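Local coordinates for protein octopine dehydrogenase (Pecten maximus, PDB 3C7A) that catalyses the NADH-dependent reductive condensation of L-arginine with pyruvate to D-octopine, and the reverse reaction, at residues 91-96 with 322-327. Numbering follows the deposited sequence.
With NAD (nicotinamide-adenine-dinucleotide), chain B.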
loop_
_atom_site.group_PDB
_atom_site.type_symbol
_atom_site.label_atom_id
_atom_site.label_comp_id
_atom_site.label_asym_id
_atom_site.label_seq_id
_atom_site.Cartn_x
_atom_site.Cartn_y
_atom_site.Cartn_z
ATOM N N PRO A 91 -7.929 3.554 0.444
ATOM C CA PRO A 91 -7.826 2.166 0.924
ATOM C C PRO A 91 -8.022 1.138 -0.199
ATOM O O PRO A 91 -8.779 1.385 -1.143
ATOM C CB PRO A 91 -8.963 2.061 1.947
ATOM C CG PRO A 91 -9.188 3.456 2.404
ATOM C CD PRO A 91 -8.955 4.307 1.190
ATOM N N ALA A 92 -7.352 -0.007 -0.075
ATOM C CA ALA A 92 -7.221 -0.989 -1.162
ATOM C C ALA A 92 -8.519 -1.635 -1.658
ATOM O O ALA A 92 -8.602 -2.024 -2.827
ATOM C CB ALA A 92 -6.201 -2.065 -0.783
ATOM N N PHE A 93 -9.520 -1.757 -0.786
ATOM C CA PHE A 93 -10.787 -2.406 -1.160
ATOM C C PHE A 93 -11.618 -1.601 -2.173
ATOM O O PHE A 93 -12.579 -2.122 -2.749
ATOM C CB PHE A 93 -11.623 -2.776 0.082
ATOM C CG PHE A 93 -12.175 -1.591 0.838
ATOM C CD1 PHE A 93 -11.503 -1.083 1.945
ATOM C CD2 PHE A 93 -13.378 -0.999 0.456
ATOM C CE1 PHE A 93 -12.011 0.007 2.654
ATOM C CE2 PHE A 93 -13.891 0.093 1.155
ATOM C CZ PHE A 93 -13.205 0.595 2.259
ATOM N N ALA A 94 -11.234 -0.345 -2.391
ATOM C CA ALA A 94 -11.956 0.551 -3.297
ATOM C C ALA A 94 -11.355 0.638 -4.710
ATOM O O ALA A 94 -11.906 1.327 -5.576
ATOM C CB ALA A 94 -12.075 1.946 -2.676
ATOM N N HIS A 95 -10.240 -0.060 -4.942
ATOM C CA HIS A 95 -9.546 -0.009 -6.237
ATOM C C HIS A 95 -10.342 -0.613 -7.404
ATOM O O HIS A 95 -10.297 -0.088 -8.521
ATOM C CB HIS A 95 -8.147 -0.643 -6.155
ATOM C CG HIS A 95 -7.145 0.177 -5.395
ATOM N ND1 HIS A 95 -5.981 -0.358 -4.887
ATOM C CD2 HIS A 95 -7.138 1.487 -5.049
ATOM C CE1 HIS A 95 -5.295 0.588 -4.270
ATOM N NE2 HIS A 95 -5.978 1.716 -4.349
ATOM N N GLU A 96 -11.063 -1.705 -7.140
ATOM C CA GLU A 96 -11.871 -2.397 -8.163
ATOM C C GLU A 96 -12.870 -1.471 -8.868
ATOM O O GLU A 96 -13.039 -1.546 -10.088
ATOM C CB GLU A 96 -12.601 -3.609 -7.559
ATOM C CG GLU A 96 -13.302 -4.508 -8.587
ATOM C CD GLU A 96 -14.145 -5.615 -7.962
ATOM O OE1 GLU A 96 -14.950 -5.328 -7.050
ATOM O OE2 GLU A 96 -14.014 -6.777 -8.396
ATOM N N GLY A 322 -11.216 -6.462 15.067
ATOM C CA GLY A 322 -11.988 -5.719 14.102
ATOM C C GLY A 322 -11.750 -4.227 13.901
ATOM O O GLY A 322 -12.529 -3.399 14.272
ATOM N N ASN A 323 -10.640 -3.914 13.295
ATOM C CA ASN A 323 -10.363 -2.597 12.813
ATOM C C ASN A 323 -9.832 -2.978 11.475
ATOM O O ASN A 323 -10.557 -3.609 10.746
ATOM C CB ASN A 323 -9.321 -1.905 13.678
ATOM C CG ASN A 323 -8.529 -2.861 14.503
ATOM O OD1 ASN A 323 -8.144 -3.880 14.049
ATOM N ND2 ASN A 323 -8.339 -2.540 15.745
ATOM N N ARG A 324 -8.589 -2.647 11.158
ATOM C CA ARG A 324 -8.044 -2.865 9.833
ATOM C C ARG A 324 -6.669 -3.520 9.784
ATOM O O ARG A 324 -6.157 -3.810 8.714
ATOM C CB ARG A 324 -8.094 -1.580 8.995
ATOM C CG ARG A 324 -9.488 -1.163 8.531
ATOM C CD ARG A 324 -9.485 0.060 7.645
ATOM N NE ARG A 324 -10.826 0.453 7.234
ATOM C CZ ARG A 324 -11.097 1.608 6.646
ATOM N NH1 ARG A 324 -12.317 1.948 6.324
ATOM N NH2 ARG A 324 -10.123 2.440 6.416
ATOM N N TYR A 325 -6.110 -3.809 10.950
ATOM C CA TYR A 325 -4.830 -4.522 11.044
ATOM C C TYR A 325 -4.864 -5.893 10.362
ATOM O O TYR A 325 -3.840 -6.367 9.864
ATOM C CB TYR A 325 -4.397 -4.697 12.508
ATOM C CG TYR A 325 -3.882 -3.445 13.193
ATOM C CD1 TYR A 325 -4.526 -2.934 14.320
ATOM C CD2 TYR A 325 -2.743 -2.781 12.729
ATOM C CE1 TYR A 325 -4.057 -1.791 14.966
ATOM C CE2 TYR A 325 -2.265 -1.633 13.367
ATOM C CZ TYR A 325 -2.929 -1.146 14.485
ATOM O OH TYR A 325 -2.469 -0.015 15.123
ATOM N N LEU A 326 -6.038 -6.524 10.351
ATOM C CA LEU A 326 -6.202 -7.860 9.772
ATOM C C LEU A 326 -7.104 -7.878 8.534
ATOM O O LEU A 326 -6.899 -8.691 7.631
ATOM C CB LEU A 326 -6.727 -8.849 10.823
ATOM C CG LEU A 326 -5.889 -9.136 12.079
ATOM C CD1 LEU A 326 -6.694 -9.954 13.081
ATOM C CD2 LEU A 326 -4.572 -9.841 11.750
ATOM N N THR A 327 -8.090 -6.983 8.495
ATOM C CA THR A 327 -9.063 -6.940 7.392
ATOM C C THR A 327 -8.478 -6.434 6.065
ATOM O O THR A 327 -9.073 -6.640 5.003
ATOM C CB THR A 327 -10.335 -6.127 7.761
ATOM O OG1 THR A 327 -9.970 -4.797 8.148
ATOM C CG2 THR A 327 -11.097 -6.796 8.902
HETATM P PA NAD B . -8.854 7.611 4.388
HETATM O O1A NAD B . -9.358 6.721 5.457
HETATM O O2A NAD B . -8.790 9.014 4.857
HETATM O O5B NAD B . -9.793 7.486 3.078
HETATM C C5B NAD B . -11.199 7.647 3.145
HETATM C C4B NAD B . -11.780 7.747 1.735
HETATM O O4B NAD B . -11.898 6.460 1.151
HETATM C C3B NAD B . -13.181 8.348 1.710
HETATM O O3B NAD B . -13.163 9.743 1.514
HETATM C C2B NAD B . -13.864 7.628 0.562
HETATM O O2B NAD B . -13.719 8.334 -0.650
HETATM C C1B NAD B . -13.133 6.299 0.472
HETATM N N9A NAD B . -13.971 5.270 1.124
HETATM C C8A NAD B . -13.957 4.938 2.458
HETATM N N7A NAD B . -14.871 3.967 2.676
HETATM C C5A NAD B . -15.473 3.671 1.504
HETATM C C6A NAD B . -16.470 2.757 1.174
HETATM N N6A NAD B . -17.169 2.174 2.147
HETATM N N1A NAD B . -16.903 2.666 -0.139
HETATM C C2A NAD B . -16.345 3.479 -1.111
HETATM N N3A NAD B . -15.355 4.386 -0.770
HETATM C C4A NAD B . -14.921 4.482 0.517
HETATM O O3 NAD B . -7.408 7.071 3.897
HETATM P PN NAD B . -6.078 7.990 3.896
HETATM O O1N NAD B . -5.843 8.471 5.276
HETATM O O2N NAD B . -6.172 8.970 2.788
HETATM O O5D NAD B . -4.887 6.954 3.560
HETATM C C5D NAD B . -4.845 6.171 2.384
HETATM C C4D NAD B . -3.882 4.996 2.573
HETATM O O4D NAD B . -2.596 5.448 2.978
HETATM C C3D NAD B . -4.377 4.028 3.640
HETATM O O3D NAD B . -4.265 2.708 3.157
HETATM C C2D NAD B . -3.449 4.258 4.822
HETATM O O2D NAD B . -3.215 3.067 5.538
HETATM C C1D NAD B . -2.180 4.800 4.172
HETATM N N1N NAD B . -1.404 5.709 5.052
HETATM C C2N NAD B . -1.982 6.805 5.649
HETATM C C3N NAD B . -1.227 7.649 6.471
HETATM C C7N NAD B . -1.794 8.973 6.919
HETATM O O7N NAD B . -1.102 9.725 7.775
HETATM N N7N NAD B . -3.047 9.402 6.431
HETATM C C4N NAD B . 0.126 7.368 6.680
HETATM C C5N NAD B . 0.708 6.257 6.068
HETATM C C6N NAD B . -0.073 5.438 5.254
#
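Pro91 and Arg324 face each other across the interdomain cleft with their CA atoms 10.2 Å apart, and the gap is spanned mainly by the side chain of Arg324. Segment 91-96 belongs to the Rossmann-type dinucleotide-binding fold, where the loop after strand 85-88 makes a short 3-10 turn and enters helix 95-102. Segment 322-327 is an irregular loop in the alpha-helical domain, between strand 316-319 and helix 330-344. The pairing illustrates how a cofactor bound to one domain is approached by a residue of the other. Arg324, an NAD(+)-binding residue, does the reaching: its chain is extended from CG to NE (chi2 -177°, chi3 -179°). The contact at its end is light, burying 83 Å² in all. Phe93 CE1 lies over one face of the guanidinium near its rim, 4.2 Å from Arg324 NH1, and the two planes are 70° apart. From the second side chain, Pro91 CG approaches Arg324 NH2 obliquely at 4.2 Å. Phe93 also turns to the cofactor: its ring edge is directed at the adenine face, with CE2 3.7 Å from NAD C6A. Pro91 meets the adenosine ribose instead, its CD 3.6 Å from NAD O4B. The pyrophosphate oxygen O1A lies near the guanidinium plane at its edge, but at 4.5 Å from Arg324 NH2 it is too far for direct hydrogen bonding. The positive charge would probably still be drawn to the phosphate, in keeping with the role of Arg324 in NAD(+) binding. Next along the loop, Tyr325 packs edge-to-face with the active-site His212. Behind the arginine the loop is braced internally, Thr327 OG1 donating to a lone pair of Asn323 O at 2.9 Å.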